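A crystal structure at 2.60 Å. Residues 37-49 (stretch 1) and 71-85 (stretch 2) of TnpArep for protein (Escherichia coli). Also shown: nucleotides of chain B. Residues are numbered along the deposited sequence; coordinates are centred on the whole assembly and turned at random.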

# COMPACT_ATOMS: atom_id res chain seq x y z
N HIS A 37 -10.70 5.40 7.08
CA HIS A 37 -10.97 5.53 8.50
C HIS A 37 -10.10 4.61 9.36
O HIS A 37 -9.45 5.06 10.30
N ALA A 38 -10.03 3.34 8.96
CA ALA A 38 -9.23 2.31 9.64
C ALA A 38 -7.76 2.65 9.79
O ALA A 38 -7.19 2.50 10.88
N ILE A 39 -7.15 3.10 8.71
CA ILE A 39 -5.72 3.46 8.72
C ILE A 39 -5.50 4.60 9.68
O ILE A 39 -4.53 4.61 10.44
N ILE A 40 -6.42 5.57 9.64
CA ILE A 40 -6.44 6.70 10.58
C ILE A 40 -6.43 6.24 12.05
O ILE A 40 -5.58 6.68 12.84
N LYS A 41 -7.38 5.37 12.41
CA LYS A 41 -7.50 4.88 13.79
C LYS A 41 -6.20 4.26 14.28
O LYS A 41 -5.77 4.52 15.40
N VAL A 42 -5.57 3.47 13.41
CA VAL A 42 -4.34 2.72 13.75
C VAL A 42 -3.12 3.65 13.80
O VAL A 42 -2.26 3.54 14.69
N LYS A 43 -3.08 4.58 12.84
CA LYS A 43 -1.96 5.50 12.71
C LYS A 43 -1.83 6.31 13.98
O LYS A 43 -0.71 6.46 14.50
N ARG A 44 -2.97 6.80 14.47
CA ARG A 44 -3.06 7.51 15.76
C ARG A 44 -2.43 6.71 16.93
O ARG A 44 -1.57 7.24 17.66
N ASP A 45 -2.81 5.44 17.06
CA ASP A 45 -2.37 4.61 18.19
C ASP A 45 -0.92 4.12 18.09
O ASP A 45 -0.25 3.88 19.11
N ARG A 46 -0.44 3.97 16.86
CA ARG A 46 0.92 3.48 16.62
C ARG A 46 1.47 4.32 15.50
O ARG A 46 1.37 3.92 14.34
N PRO A 47 2.02 5.50 15.82
CA PRO A 47 2.42 6.45 14.76
C PRO A 47 3.32 5.85 13.67
O PRO A 47 4.19 5.02 13.96
N PHE A 48 3.08 6.24 12.43
CA PHE A 48 4.05 6.00 11.34
C PHE A 48 3.91 7.06 10.26
O PHE A 48 2.93 7.80 10.25
N GLU A 49 4.88 7.12 9.35
CA GLU A 49 4.78 8.01 8.20
C GLU A 49 4.41 7.23 6.93
O GLU A 49 5.09 6.27 6.55
N ASP A 71 10.27 -1.11 15.20
CA ASP A 71 10.37 -2.00 14.05
C ASP A 71 9.06 -2.73 13.72
O ASP A 71 9.02 -3.61 12.86
N ASP A 72 7.96 -2.34 14.36
CA ASP A 72 6.79 -3.22 14.41
C ASP A 72 5.70 -2.90 13.41
O ASP A 72 4.60 -2.48 13.80
N PHE A 73 5.98 -3.13 12.13
CA PHE A 73 4.91 -3.03 11.12
C PHE A 73 3.87 -4.15 11.24
O PHE A 73 2.76 -4.02 10.74
N SER A 74 4.23 -5.24 11.90
CA SER A 74 3.34 -6.39 12.01
C SER A 74 2.04 -6.02 12.70
O SER A 74 0.93 -6.10 12.11
N SER A 75 2.18 -5.53 13.93
CA SER A 75 1.01 -5.05 14.68
C SER A 75 0.21 -4.09 13.85
O SER A 75 -1.01 -4.23 13.72
N ARG A 76 0.90 -3.11 13.28
CA ARG A 76 0.21 -2.07 12.56
C ARG A 76 -0.67 -2.67 11.48
O ARG A 76 -1.81 -2.27 11.35
N TRP A 77 -0.17 -3.67 10.73
CA TRP A 77 -0.96 -4.24 9.67
C TRP A 77 -2.04 -5.07 10.27
O TRP A 77 -3.13 -5.23 9.69
N ARG A 78 -1.76 -5.65 11.43
CA ARG A 78 -2.76 -6.54 11.99
C ARG A 78 -3.97 -5.74 12.41
O ARG A 78 -5.11 -6.12 12.11
N GLU A 79 -3.72 -4.59 13.03
CA GLU A 79 -4.83 -3.77 13.41
C GLU A 79 -5.55 -3.24 12.18
O GLU A 79 -6.78 -3.31 12.10
N ILE A 80 -4.82 -2.77 11.16
CA ILE A 80 -5.52 -2.17 10.02
C ILE A 80 -6.51 -3.11 9.38
O ILE A 80 -7.67 -2.77 9.22
N LYS A 81 -6.06 -4.31 9.01
CA LYS A 81 -6.94 -5.28 8.34
C LYS A 81 -8.03 -5.62 9.29
O LYS A 81 -9.13 -5.89 8.87
N LYS A 82 -7.73 -5.57 10.59
CA LYS A 82 -8.77 -5.88 11.59
C LYS A 82 -9.88 -4.83 11.62
O LYS A 82 -11.04 -5.18 11.39
N GLN A 83 -9.54 -3.56 11.85
CA GLN A 83 -10.55 -2.48 11.83
C GLN A 83 -11.40 -2.58 10.59
O GLN A 83 -12.60 -2.61 10.67
N PHE A 84 -10.77 -2.64 9.44
CA PHE A 84 -11.56 -2.65 8.22
C PHE A 84 -12.43 -3.90 8.09
O PHE A 84 -13.55 -3.82 7.58
N THR A 85 -11.92 -5.05 8.55
CA THR A 85 -12.74 -6.26 8.55
C THR A 85 -13.99 -6.06 9.43
O THR A 85 -15.12 -6.37 9.03

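Helices 37-45 and 73-85 run roughly antiparallel, their axes 141° apart and 8.5 Å at closest approach, and the two stretches together bury 647 Å², both sides summed. The apolar centre is built on small and branched residues. A38 points toward the second helix, and its lone methyl lets the backbones come close: A38 CB lies 3.6 Å from Q83 CB and 4.1 Å from F84 CB. One turn on, V42 (chi1 t) also points in; its CG2 rests 3.7 Å from I80 CG1 and 3.8 Å from E79 CB, while V42 CG1 meets R76 O at 3.6 Å. I80 (m, t) sets out sideways yet also reaches I39, with I80 CG2 4.1 Å from I39 CG1. Farther out, the aliphatic part of K41 passes Q83, K41 CE being 3.8 Å from Q83 NE2.

Polar contacts gather where the first helix ends. R76 (m, t, t) leaves its backbone sideways, but its extended chain carries the guanidinium to carbonyls that the loop leaves available: R76 NE donates to R46 O at 3.2 Å, and R76 NH2 to P47 O at 3.1 Å, though the position of NH2 is less certain. R46 CB covers one face of this guanidinium, and F48 CD2 packs 3.9 Å from R76 CD. R46 (m, t, t) reaches back, S75 CB lying over one face of its guanidinium, 3.3 Å from R46 NH1. D72 OD1 is 4.1 Å from R46 NH1, too far for a salt bridge; D72 also caps its helix, D72 OD2 accepting from S75 N at 2.8 Å.

Other side chains of the second helix serve the DNA. R78 NE donates to DT29 O2 (3.3 Å), K81 NZ to DC30 OP1 (2.5 Å) and K82 NZ to DC27 N3 (3.1 Å), long basic chains suited to reaching both phosphate and bases.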

# COMPACT_ATOMS: atom_id res chain seq x y z
CB HIS A 37 -12.49 5.43 8.78
CG HIS A 37 -13.27 6.65 8.32
ND1 HIS A 37 -14.26 6.59 7.36
CD2 HIS A 37 -13.18 7.96 8.68
CE1 HIS A 37 -14.74 7.80 7.14
NE2 HIS A 37 -14.10 8.65 7.93
CB ALA A 38 -9.38 0.98 8.93
CB ILE A 39 -5.25 3.91 7.33
CG1 ILE A 39 -5.36 2.76 6.30
CG2 ILE A 39 -3.87 4.56 7.42
CD1 ILE A 39 -5.48 3.25 4.85
CB ILE A 40 -7.70 7.55 10.39
CG1 ILE A 40 -7.91 7.99 8.93
CG2 ILE A 40 -7.69 8.71 11.40
CD1 ILE A 40 -6.76 8.76 8.36
CB LYS A 41 -8.67 3.88 13.92
CG LYS A 41 -9.03 3.46 15.38
CD LYS A 41 -10.41 4.03 15.81
CE LYS A 41 -11.25 3.06 16.71
NZ LYS A 41 -10.86 3.00 18.18
CB VAL A 42 -4.10 1.50 12.77
CG1 VAL A 42 -2.88 0.66 13.20
CG2 VAL A 42 -5.34 0.61 12.72
CB LYS A 43 -2.15 6.41 11.50
CG LYS A 43 -0.89 7.12 11.07
CD LYS A 43 -1.13 7.98 9.82
CE LYS A 43 0.15 8.69 9.34
NZ LYS A 43 0.87 9.36 10.47
CB ARG A 44 -4.52 7.89 16.11
CG ARG A 44 -5.19 8.98 15.19
CD ARG A 44 -6.73 9.22 15.47
NE ARG A 44 -7.04 9.36 16.90
CZ ARG A 44 -7.66 8.45 17.65
NH1 ARG A 44 -8.09 7.30 17.11
NH2 ARG A 44 -7.87 8.68 18.95
CB ASP A 45 -3.36 3.46 18.39
CG ASP A 45 -4.82 3.96 18.51
OD1 ASP A 45 -5.03 5.03 19.13
OD2 ASP A 45 -5.76 3.29 17.99
CB ARG A 46 0.91 2.01 16.24
CG ARG A 46 0.27 1.09 17.30
CD ARG A 46 0.16 -0.33 16.79
NE ARG A 46 -0.59 -1.21 17.69
CZ ARG A 46 -0.02 -2.12 18.48
NH1 ARG A 46 1.30 -2.28 18.48
NH2 ARG A 46 -0.79 -2.88 19.26
CB PRO A 47 3.16 7.57 15.53
CG PRO A 47 3.38 7.04 16.91
CD PRO A 47 2.25 6.06 17.16
CB PHE A 48 3.94 4.58 10.76
CG PHE A 48 2.62 4.30 10.08
CD1 PHE A 48 2.50 4.39 8.71
CD2 PHE A 48 1.51 3.89 10.83
CE1 PHE A 48 1.29 4.09 8.08
CE2 PHE A 48 0.32 3.62 10.24
CZ PHE A 48 0.18 3.72 8.86
CB GLU A 49 6.09 8.78 8.02
CG GLU A 49 5.89 10.26 7.64
CD GLU A 49 6.97 10.78 6.68
OE1 GLU A 49 6.65 11.65 5.82
OE2 GLU A 49 8.14 10.29 6.76
CB ASP A 71 11.53 -3.01 14.25
CG ASP A 71 11.32 -3.95 15.48
OD1 ASP A 71 10.25 -3.89 16.13
OD2 ASP A 71 12.24 -4.74 15.83
CB ASP A 72 6.24 -3.28 15.82
CG ASP A 72 5.06 -4.25 15.97
OD1 ASP A 72 4.53 -4.36 17.11
OD2 ASP A 72 4.65 -4.88 14.95
CB PHE A 73 5.48 -2.99 9.70
CG PHE A 73 6.44 -4.12 9.42
CD1 PHE A 73 5.96 -5.39 9.05
CD2 PHE A 73 7.82 -3.92 9.55
CE1 PHE A 73 6.83 -6.43 8.80
CE2 PHE A 73 8.70 -4.96 9.32
CZ PHE A 73 8.19 -6.22 8.92
CB SER A 74 4.03 -7.55 12.73
OG SER A 74 4.96 -8.20 11.88
CB SER A 75 1.50 -4.35 15.93
OG SER A 75 2.25 -5.26 16.68
CB ARG A 76 1.18 -1.01 12.05
CG ARG A 76 1.91 -0.24 13.20
CD ARG A 76 2.96 0.71 12.63
NE ARG A 76 3.56 1.65 13.58
CZ ARG A 76 4.57 1.38 14.42
NH1 ARG A 76 5.10 0.16 14.50
NH2 ARG A 76 5.08 2.34 15.20
CB TRP A 77 -0.13 -5.12 8.75
CG TRP A 77 0.45 -4.40 7.58
CD1 TRP A 77 1.74 -4.37 7.22
CD2 TRP A 77 -0.26 -3.61 6.61
NE1 TRP A 77 1.91 -3.60 6.10
CE2 TRP A 77 0.69 -3.12 5.70
CE3 TRP A 77 -1.60 -3.25 6.44
CZ2 TRP A 77 0.36 -2.31 4.62
CZ3 TRP A 77 -1.94 -2.45 5.35
CH2 TRP A 77 -0.96 -1.98 4.46
CB ARG A 78 -2.23 -7.35 13.14
CG ARG A 78 -3.23 -8.36 13.59
CD ARG A 78 -3.24 -8.53 15.06
NE ARG A 78 -2.11 -9.28 15.62
CZ ARG A 78 -1.30 -8.81 16.57
NH1 ARG A 78 -1.47 -7.56 17.06
NH2 ARG A 78 -0.33 -9.58 17.04
CB GLU A 79 -4.41 -2.66 14.38
CG GLU A 79 -3.90 -3.14 15.79
CD GLU A 79 -4.85 -4.12 16.53
OE1 GLU A 79 -6.10 -4.12 16.27
OE2 GLU A 79 -4.34 -4.89 17.38
CB ILE A 80 -4.56 -1.59 8.95
CG1 ILE A 80 -3.72 -0.46 9.54
CG2 ILE A 80 -5.32 -1.07 7.74
CD1 ILE A 80 -2.56 -0.12 8.69
CB LYS A 81 -6.20 -6.57 7.97
CG LYS A 81 -5.12 -6.41 6.93
CD LYS A 81 -4.15 -7.58 6.91
CE LYS A 81 -4.26 -8.36 5.66
NZ LYS A 81 -3.38 -9.56 5.71
CB LYS A 82 -8.18 -6.07 12.98
CG LYS A 82 -9.15 -6.62 14.01
CD LYS A 82 -8.43 -7.35 15.15
CE LYS A 82 -7.70 -6.40 16.09
NZ LYS A 82 -6.72 -7.13 16.99
CB GLN A 83 -9.95 -1.08 11.84
CG GLN A 83 -9.06 -0.75 13.01
CD GLN A 83 -9.78 -0.64 14.34
OE1 GLN A 83 -9.31 -1.20 15.33
NE2 GLN A 83 -10.91 0.10 14.38
CB PHE A 84 -10.67 -2.43 7.00
CG PHE A 84 -11.42 -2.43 5.71
CD1 PHE A 84 -12.05 -1.28 5.26
CD2 PHE A 84 -11.51 -3.59 4.94
CE1 PHE A 84 -12.76 -1.26 4.04
CE2 PHE A 84 -12.21 -3.60 3.75
CZ PHE A 84 -12.84 -2.42 3.29
CB THR A 85 -11.92 -7.48 8.95
OG1 THR A 85 -11.07 -7.83 7.86
CG2 THR A 85 -12.82 -8.66 9.28
P DT B 29 -9.06 -10.23 9.82
OP1 DT B 29 -9.08 -8.85 9.26
OP2 DT B 29 -9.58 -11.38 9.05
O5' DT B 29 -7.62 -10.57 10.46
C5' DT B 29 -6.88 -9.44 10.97
C4' DT B 29 -5.43 -9.79 11.23
O4' DT B 29 -5.41 -10.61 12.39
C3' DT B 29 -4.72 -10.60 10.15
O3' DT B 29 -3.56 -9.86 9.69
C2' DT B 29 -4.42 -11.94 10.80
C1' DT B 29 -4.42 -11.59 12.27
N1 DT B 29 -4.86 -12.72 13.14
C2 DT B 29 -4.22 -12.91 14.33
O2 DT B 29 -3.31 -12.21 14.69
N3 DT B 29 -4.65 -13.96 15.09
C4 DT B 29 -5.68 -14.81 14.72
O4 DT B 29 -6.04 -15.74 15.40
C5 DT B 29 -6.31 -14.57 13.47
C7 DT B 29 -7.40 -15.49 13.06
C6 DT B 29 -5.90 -13.53 12.73
P DC B 30 -2.41 -10.55 8.83
OP1 DC B 30 -1.96 -9.58 7.82
OP2 DC B 30 -2.82 -11.91 8.38
O5' DC B 30 -1.29 -10.76 9.97
C5' DC B 30 -0.73 -9.65 10.61
C4' DC B 30 0.29 -10.05 11.66
O4' DC B 30 -0.37 -10.78 12.69
C3' DC B 30 1.41 -10.97 11.23
O3' DC B 30 2.47 -10.15 10.86
C2' DC B 30 1.76 -11.72 12.50
C1' DC B 30 0.45 -11.79 13.25
N1 DC B 30 -0.36 -13.07 13.15
C2 DC B 30 -0.17 -14.09 14.05
O2 DC B 30 0.71 -13.94 14.89
N3 DC B 30 -0.92 -15.24 13.97
C4 DC B 30 -1.85 -15.35 13.01
N4 DC B 30 -2.58 -16.46 12.96
C5 DC B 30 -2.08 -14.31 12.08
C6 DC B 30 -1.33 -13.20 12.20
P DC B 27 -10.66 -15.03 20.28
OP1 DC B 27 -11.76 -15.94 20.68
OP2 DC B 27 -9.50 -15.54 19.47
O5' DC B 27 -11.32 -13.79 19.51
C5' DC B 27 -12.69 -13.79 19.24
C4' DC B 27 -13.02 -12.59 18.39
O4' DC B 27 -12.43 -11.41 19.01
C3' DC B 27 -12.46 -12.63 16.99
O3' DC B 27 -13.38 -12.04 16.22
C2' DC B 27 -11.29 -11.68 16.97
C1' DC B 27 -11.60 -10.74 18.11
N1 DC B 27 -10.36 -10.37 18.80
C2 DC B 27 -9.72 -9.22 18.32
O2 DC B 27 -10.26 -8.61 17.37
N3 DC B 27 -8.56 -8.80 18.91
C4 DC B 27 -8.03 -9.50 19.91
N4 DC B 27 -6.88 -9.02 20.39
C5 DC B 27 -8.66 -10.69 20.42
C6 DC B 27 -9.82 -11.09 19.84